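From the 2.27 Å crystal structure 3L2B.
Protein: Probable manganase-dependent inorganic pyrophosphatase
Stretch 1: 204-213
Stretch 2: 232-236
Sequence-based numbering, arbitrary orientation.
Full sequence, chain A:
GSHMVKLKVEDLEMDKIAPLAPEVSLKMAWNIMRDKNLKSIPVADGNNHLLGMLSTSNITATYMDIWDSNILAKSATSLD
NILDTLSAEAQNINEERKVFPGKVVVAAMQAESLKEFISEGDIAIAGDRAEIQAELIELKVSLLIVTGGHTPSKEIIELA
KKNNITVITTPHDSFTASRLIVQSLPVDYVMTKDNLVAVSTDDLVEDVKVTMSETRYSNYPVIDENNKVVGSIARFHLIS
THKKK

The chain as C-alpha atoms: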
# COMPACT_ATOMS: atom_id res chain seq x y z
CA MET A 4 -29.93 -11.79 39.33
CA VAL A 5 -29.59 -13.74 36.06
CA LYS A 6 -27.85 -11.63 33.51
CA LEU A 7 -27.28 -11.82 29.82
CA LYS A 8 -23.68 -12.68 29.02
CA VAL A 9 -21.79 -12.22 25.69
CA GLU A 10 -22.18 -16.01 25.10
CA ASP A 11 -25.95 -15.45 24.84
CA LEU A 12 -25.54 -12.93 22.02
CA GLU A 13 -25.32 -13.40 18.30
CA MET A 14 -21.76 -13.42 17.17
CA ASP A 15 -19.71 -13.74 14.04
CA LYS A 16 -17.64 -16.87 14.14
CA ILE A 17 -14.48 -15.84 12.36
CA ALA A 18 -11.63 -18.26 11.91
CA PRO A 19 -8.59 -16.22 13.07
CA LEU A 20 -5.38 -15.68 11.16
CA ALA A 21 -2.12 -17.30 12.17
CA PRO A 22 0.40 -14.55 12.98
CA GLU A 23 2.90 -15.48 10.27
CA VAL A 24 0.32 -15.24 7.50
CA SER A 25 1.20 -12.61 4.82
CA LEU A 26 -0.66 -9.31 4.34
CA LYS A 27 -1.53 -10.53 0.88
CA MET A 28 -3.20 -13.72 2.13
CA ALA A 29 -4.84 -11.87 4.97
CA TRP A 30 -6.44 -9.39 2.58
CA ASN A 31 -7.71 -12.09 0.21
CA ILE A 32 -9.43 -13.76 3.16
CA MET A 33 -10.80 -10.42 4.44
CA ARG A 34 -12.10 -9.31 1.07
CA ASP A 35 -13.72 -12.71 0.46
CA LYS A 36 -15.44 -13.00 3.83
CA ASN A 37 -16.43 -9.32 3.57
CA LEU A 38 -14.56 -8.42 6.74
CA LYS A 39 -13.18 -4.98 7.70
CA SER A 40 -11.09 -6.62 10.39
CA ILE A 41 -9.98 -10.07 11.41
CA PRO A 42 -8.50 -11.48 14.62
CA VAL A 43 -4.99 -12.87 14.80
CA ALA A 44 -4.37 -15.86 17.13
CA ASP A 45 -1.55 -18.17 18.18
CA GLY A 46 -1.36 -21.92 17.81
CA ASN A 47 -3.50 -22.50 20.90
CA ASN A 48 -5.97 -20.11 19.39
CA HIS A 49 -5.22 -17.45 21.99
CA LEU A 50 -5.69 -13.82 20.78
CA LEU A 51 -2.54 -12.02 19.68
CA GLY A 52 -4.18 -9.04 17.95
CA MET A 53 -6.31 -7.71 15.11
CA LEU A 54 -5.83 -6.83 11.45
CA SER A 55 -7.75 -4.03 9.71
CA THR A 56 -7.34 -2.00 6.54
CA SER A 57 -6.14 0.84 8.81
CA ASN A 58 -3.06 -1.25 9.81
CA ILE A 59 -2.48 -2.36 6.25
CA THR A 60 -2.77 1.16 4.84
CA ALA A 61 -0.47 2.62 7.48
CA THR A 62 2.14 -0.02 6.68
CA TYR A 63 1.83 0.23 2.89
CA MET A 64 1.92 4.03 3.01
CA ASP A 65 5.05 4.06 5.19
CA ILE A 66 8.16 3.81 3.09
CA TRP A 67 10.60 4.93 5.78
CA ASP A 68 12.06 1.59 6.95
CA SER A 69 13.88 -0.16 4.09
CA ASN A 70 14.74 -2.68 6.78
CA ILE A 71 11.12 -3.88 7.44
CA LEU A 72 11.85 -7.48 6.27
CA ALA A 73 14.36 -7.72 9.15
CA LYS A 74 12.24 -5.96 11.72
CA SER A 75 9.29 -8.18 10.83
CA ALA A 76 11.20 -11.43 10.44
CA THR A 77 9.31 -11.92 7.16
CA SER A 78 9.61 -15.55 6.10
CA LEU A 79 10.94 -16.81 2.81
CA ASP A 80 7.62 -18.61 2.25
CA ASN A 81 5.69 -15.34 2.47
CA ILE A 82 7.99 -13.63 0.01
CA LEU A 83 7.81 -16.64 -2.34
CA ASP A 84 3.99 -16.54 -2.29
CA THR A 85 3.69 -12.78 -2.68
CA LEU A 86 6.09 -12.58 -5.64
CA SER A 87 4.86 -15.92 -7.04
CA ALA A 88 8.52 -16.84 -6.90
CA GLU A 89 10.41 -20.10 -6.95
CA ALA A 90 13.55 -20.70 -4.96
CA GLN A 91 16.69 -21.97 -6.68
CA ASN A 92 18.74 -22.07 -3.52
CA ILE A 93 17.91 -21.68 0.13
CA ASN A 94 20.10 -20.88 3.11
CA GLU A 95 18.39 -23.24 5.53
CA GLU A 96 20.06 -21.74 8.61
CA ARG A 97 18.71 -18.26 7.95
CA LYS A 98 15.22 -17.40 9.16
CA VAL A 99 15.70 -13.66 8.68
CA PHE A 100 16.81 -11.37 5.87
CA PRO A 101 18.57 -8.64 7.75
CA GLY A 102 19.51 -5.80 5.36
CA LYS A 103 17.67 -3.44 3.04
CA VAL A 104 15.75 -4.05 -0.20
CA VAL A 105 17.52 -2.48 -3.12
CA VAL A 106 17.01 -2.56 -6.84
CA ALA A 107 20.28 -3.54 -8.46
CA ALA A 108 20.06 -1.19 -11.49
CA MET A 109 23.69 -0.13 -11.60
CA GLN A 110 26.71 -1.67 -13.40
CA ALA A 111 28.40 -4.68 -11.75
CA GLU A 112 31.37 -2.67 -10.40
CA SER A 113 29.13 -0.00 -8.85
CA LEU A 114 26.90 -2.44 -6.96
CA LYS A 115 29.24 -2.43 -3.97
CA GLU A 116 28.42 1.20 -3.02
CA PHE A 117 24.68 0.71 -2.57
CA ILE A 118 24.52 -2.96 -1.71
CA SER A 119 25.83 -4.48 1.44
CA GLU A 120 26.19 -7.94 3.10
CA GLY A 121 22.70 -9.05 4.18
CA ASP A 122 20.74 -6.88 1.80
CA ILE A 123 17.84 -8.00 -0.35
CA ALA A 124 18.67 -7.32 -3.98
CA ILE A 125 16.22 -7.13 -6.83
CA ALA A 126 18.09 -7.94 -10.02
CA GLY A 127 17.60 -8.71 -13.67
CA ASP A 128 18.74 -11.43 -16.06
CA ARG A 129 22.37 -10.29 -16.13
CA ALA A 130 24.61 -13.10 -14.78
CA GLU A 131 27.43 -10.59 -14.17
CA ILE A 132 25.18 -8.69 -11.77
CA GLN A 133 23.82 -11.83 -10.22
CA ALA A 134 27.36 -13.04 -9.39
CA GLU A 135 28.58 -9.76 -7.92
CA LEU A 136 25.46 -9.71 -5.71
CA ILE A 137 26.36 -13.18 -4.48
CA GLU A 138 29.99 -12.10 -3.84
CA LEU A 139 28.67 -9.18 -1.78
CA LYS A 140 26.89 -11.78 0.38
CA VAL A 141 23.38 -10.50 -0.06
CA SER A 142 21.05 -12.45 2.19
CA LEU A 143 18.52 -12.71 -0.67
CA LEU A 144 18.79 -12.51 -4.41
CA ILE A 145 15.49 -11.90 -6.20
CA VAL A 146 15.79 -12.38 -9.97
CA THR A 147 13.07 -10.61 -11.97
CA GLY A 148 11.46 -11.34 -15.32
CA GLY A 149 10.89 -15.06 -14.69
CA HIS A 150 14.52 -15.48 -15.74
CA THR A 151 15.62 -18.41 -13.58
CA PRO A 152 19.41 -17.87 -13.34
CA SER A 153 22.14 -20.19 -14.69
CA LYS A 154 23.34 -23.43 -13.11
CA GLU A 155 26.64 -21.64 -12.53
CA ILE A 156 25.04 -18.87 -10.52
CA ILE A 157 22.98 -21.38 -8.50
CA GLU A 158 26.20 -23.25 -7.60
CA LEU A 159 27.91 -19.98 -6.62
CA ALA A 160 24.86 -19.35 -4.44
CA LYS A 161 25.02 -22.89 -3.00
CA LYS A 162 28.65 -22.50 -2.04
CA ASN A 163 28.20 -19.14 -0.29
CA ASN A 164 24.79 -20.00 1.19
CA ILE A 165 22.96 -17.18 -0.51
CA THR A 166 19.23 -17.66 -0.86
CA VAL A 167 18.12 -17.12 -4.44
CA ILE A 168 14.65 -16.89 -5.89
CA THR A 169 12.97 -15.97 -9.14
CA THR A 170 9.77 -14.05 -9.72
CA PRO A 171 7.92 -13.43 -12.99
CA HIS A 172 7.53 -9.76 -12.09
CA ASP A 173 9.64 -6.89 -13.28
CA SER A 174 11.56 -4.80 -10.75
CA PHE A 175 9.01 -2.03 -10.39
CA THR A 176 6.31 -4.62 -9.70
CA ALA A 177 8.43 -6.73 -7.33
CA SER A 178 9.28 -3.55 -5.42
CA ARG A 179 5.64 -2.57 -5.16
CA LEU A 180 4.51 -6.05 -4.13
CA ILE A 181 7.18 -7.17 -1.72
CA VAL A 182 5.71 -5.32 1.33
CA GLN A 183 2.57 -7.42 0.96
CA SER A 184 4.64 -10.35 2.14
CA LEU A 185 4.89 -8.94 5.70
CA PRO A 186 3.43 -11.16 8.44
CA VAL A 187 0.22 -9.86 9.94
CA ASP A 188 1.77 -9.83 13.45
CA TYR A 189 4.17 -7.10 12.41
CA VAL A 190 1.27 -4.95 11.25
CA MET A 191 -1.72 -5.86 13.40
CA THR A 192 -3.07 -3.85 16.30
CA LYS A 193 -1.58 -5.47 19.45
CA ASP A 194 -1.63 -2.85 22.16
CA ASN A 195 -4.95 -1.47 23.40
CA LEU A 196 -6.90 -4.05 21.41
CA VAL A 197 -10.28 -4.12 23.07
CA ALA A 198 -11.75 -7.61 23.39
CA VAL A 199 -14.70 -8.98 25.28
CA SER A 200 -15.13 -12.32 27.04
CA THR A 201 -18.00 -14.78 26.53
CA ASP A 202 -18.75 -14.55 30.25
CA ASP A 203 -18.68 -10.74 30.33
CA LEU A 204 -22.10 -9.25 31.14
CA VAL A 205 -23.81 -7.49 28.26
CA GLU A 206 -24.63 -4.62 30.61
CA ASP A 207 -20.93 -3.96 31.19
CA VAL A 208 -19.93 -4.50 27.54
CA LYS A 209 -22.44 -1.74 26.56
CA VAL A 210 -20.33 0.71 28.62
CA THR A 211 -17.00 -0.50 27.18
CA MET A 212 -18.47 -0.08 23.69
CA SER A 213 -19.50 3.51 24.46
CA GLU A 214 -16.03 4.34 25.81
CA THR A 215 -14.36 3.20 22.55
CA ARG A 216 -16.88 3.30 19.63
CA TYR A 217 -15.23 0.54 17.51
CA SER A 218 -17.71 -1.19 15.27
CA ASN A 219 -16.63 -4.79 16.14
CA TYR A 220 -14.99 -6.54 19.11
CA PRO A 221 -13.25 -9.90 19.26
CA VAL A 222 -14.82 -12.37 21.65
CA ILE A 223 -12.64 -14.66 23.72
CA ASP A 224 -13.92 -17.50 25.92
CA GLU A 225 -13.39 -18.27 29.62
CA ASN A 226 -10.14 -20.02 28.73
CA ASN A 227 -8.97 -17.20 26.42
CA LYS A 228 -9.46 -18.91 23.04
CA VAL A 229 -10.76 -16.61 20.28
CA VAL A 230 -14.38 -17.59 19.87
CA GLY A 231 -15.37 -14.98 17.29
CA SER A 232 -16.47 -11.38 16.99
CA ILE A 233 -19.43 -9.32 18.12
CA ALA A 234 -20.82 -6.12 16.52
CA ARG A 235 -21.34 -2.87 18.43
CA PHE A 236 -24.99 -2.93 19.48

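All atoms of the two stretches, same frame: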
# COMPACT_ATOMS: atom_id res chain seq x y z
N LEU A 204 -20.68 -9.61 31.14
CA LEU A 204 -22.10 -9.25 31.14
C LEU A 204 -22.38 -8.19 30.08
O LEU A 204 -21.58 -7.29 29.85
CB LEU A 204 -22.56 -8.81 32.54
CG LEU A 204 -22.33 -9.90 33.62
CD1 LEU A 204 -22.65 -9.37 35.02
CD2 LEU A 204 -23.14 -11.17 33.32
N VAL A 205 -23.50 -8.35 29.39
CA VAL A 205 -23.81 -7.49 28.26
C VAL A 205 -23.92 -6.06 28.73
O VAL A 205 -23.47 -5.13 28.07
CB VAL A 205 -25.08 -7.93 27.52
CG1 VAL A 205 -25.62 -6.79 26.66
CG2 VAL A 205 -24.78 -9.15 26.68
N GLU A 206 -24.51 -5.91 29.91
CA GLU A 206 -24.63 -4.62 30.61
C GLU A 206 -23.30 -3.88 30.57
O GLU A 206 -23.22 -2.71 30.18
CB GLU A 206 -25.01 -4.86 32.07
CG GLU A 206 -25.89 -3.80 32.69
CD GLU A 206 -26.12 -4.02 34.19
OE1 GLU A 206 -25.62 -5.05 34.74
OE2 GLU A 206 -26.79 -3.17 34.81
N ASP A 207 -22.26 -4.57 31.00
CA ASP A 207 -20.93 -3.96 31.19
C ASP A 207 -20.18 -3.76 29.86
O ASP A 207 -19.34 -2.86 29.73
CB ASP A 207 -20.07 -4.81 32.14
CG ASP A 207 -20.68 -4.93 33.53
OD1 ASP A 207 -21.61 -4.15 33.86
OD2 ASP A 207 -20.23 -5.81 34.31
N VAL A 208 -20.51 -4.60 28.88
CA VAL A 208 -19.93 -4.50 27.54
C VAL A 208 -20.56 -3.32 26.78
O VAL A 208 -19.94 -2.76 25.88
CB VAL A 208 -20.07 -5.84 26.73
CG1 VAL A 208 -19.80 -5.64 25.25
CG2 VAL A 208 -19.12 -6.89 27.28
N LYS A 209 -21.78 -2.93 27.15
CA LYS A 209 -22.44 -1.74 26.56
C LYS A 209 -21.67 -0.46 26.92
O LYS A 209 -21.58 0.48 26.11
CB LYS A 209 -23.91 -1.59 26.99
CG LYS A 209 -24.88 -2.63 26.41
CD LYS A 209 -26.30 -2.06 26.24
CE LYS A 209 -27.36 -3.16 26.15
NZ LYS A 209 -28.68 -2.65 25.64
N VAL A 210 -21.11 -0.44 28.13
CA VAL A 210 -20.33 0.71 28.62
C VAL A 210 -19.02 0.77 27.82
O VAL A 210 -18.72 1.76 27.13
CB VAL A 210 -20.01 0.60 30.15
CG1 VAL A 210 -19.09 1.73 30.61
CG2 VAL A 210 -21.30 0.60 30.97
N THR A 211 -18.28 -0.33 27.90
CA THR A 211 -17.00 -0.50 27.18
C THR A 211 -17.09 -0.08 25.72
O THR A 211 -16.17 0.54 25.18
CB THR A 211 -16.51 -1.98 27.23
OG1 THR A 211 -16.64 -2.50 28.56
CG2 THR A 211 -15.07 -2.07 26.79
N MET A 212 -18.21 -0.42 25.10
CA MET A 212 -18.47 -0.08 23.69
C MET A 212 -18.72 1.41 23.49
O MET A 212 -18.43 1.96 22.41
CB MET A 212 -19.66 -0.87 23.13
CG MET A 212 -19.33 -2.30 22.75
SD MET A 212 -20.73 -3.09 21.96
CE MET A 212 -19.96 -4.58 21.31
N SER A 213 -19.25 2.07 24.51
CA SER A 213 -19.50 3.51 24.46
C SER A 213 -18.23 4.31 24.72
O SER A 213 -18.04 5.41 24.18
CB SER A 213 -20.58 3.94 25.45
OG SER A 213 -20.70 5.34 25.43
N SER A 232 -16.39 -12.83 17.00
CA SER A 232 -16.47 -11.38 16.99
C SER A 232 -17.91 -10.96 17.16
O SER A 232 -18.84 -11.62 16.67
CB SER A 232 -15.88 -10.85 15.69
OG SER A 232 -16.20 -9.50 15.49
N ILE A 233 -18.10 -9.89 17.91
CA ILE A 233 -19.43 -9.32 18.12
C ILE A 233 -19.47 -7.87 17.60
O ILE A 233 -18.51 -7.13 17.73
CB ILE A 233 -19.87 -9.41 19.63
CG1 ILE A 233 -21.30 -8.96 19.77
CG2 ILE A 233 -19.00 -8.58 20.53
CD1 ILE A 233 -22.02 -9.55 21.00
N ALA A 234 -20.60 -7.50 17.00
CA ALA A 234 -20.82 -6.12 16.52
C ALA A 234 -21.29 -5.19 17.64
O ALA A 234 -21.95 -5.61 18.59
CB ALA A 234 -21.84 -6.10 15.37
N ARG A 235 -20.90 -3.94 17.52
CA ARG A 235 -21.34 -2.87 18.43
C ARG A 235 -22.85 -2.80 18.34
O ARG A 235 -23.40 -2.76 17.26
CB ARG A 235 -20.71 -1.53 18.05
CG ARG A 235 -21.04 -0.34 18.95
CD ARG A 235 -19.97 0.78 18.84
NE ARG A 235 -20.56 2.12 18.85
CZ ARG A 235 -20.95 2.78 19.93
NH1 ARG A 235 -20.83 2.23 21.14
NH2 ARG A 235 -21.48 3.99 19.82
N PHE A 236 -23.51 -2.81 19.49
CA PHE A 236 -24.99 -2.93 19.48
C PHE A 236 -25.66 -1.69 18.90
O PHE A 236 -26.80 -1.78 18.45
CB PHE A 236 -25.56 -3.19 20.88
CG PHE A 236 -24.84 -4.27 21.61
CD1 PHE A 236 -24.57 -5.48 20.99
CD2 PHE A 236 -24.42 -4.07 22.92
CE1 PHE A 236 -23.89 -6.47 21.67
CE2 PHE A 236 -23.74 -5.05 23.60
CZ PHE A 236 -23.47 -6.25 22.98

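Where a helix and the end of a strand lie too far apart for their backbones to meet, side chains make the contact, and this probable manganese-dependent inorganic pyrophosphatase gives an example. Leu204 occupies the N-cap position, and its carbonyl O accepts a hydrogen bond from Val208 N at 3.1 Å, opening the helix that starts at Val205. The i to i+4 pattern recurs from Lys209 N to Val205 O (2.9 Å) and from Met212 N to Val208 O (3.0 Å), while Thr211 OG1 adds a side-chain bond to Asp207 O at 3.0 Å. The second stretch runs as a strand through Ala234 and then leaves it. The backbones stay well apart: CA of Met212 lies 6.6 Å from CA of Arg235, and CA of Lys209 lies 7.6 Å from CA of Phe236. Side chains must therefore fill the gap, and no hydrogen bond crosses it.

Met212 does most of this work. Its CA-to-CB bond points toward the second stretch, and its m, t, t rotamer extends the chain so that CE comes within 4.2 Å of Ile233 CG2 and 3.5 Å of Ala234 O. On the way, SD sits over one face of the Phe236 ring, 4.1 Å from the centroid and only 18° off the normal, a sulfur-aromatic contact. The same ring packs against successive turns of the helix: Val205 CG1 and Val208 CG1 approach Phe236 CE2 at 4.0 and 4.3 Å, and Lys209 CG lies at the ring edge, 3.8 Å from Phe236 CD2.

Arg235 offers a caution. Its CA-to-CB bond points sideways, yet its end comes nearer the helix, bringing NH1 to 2.7 Å from Met212 O. The angle is poor, so proximity alone does not make this a hydrogen bond.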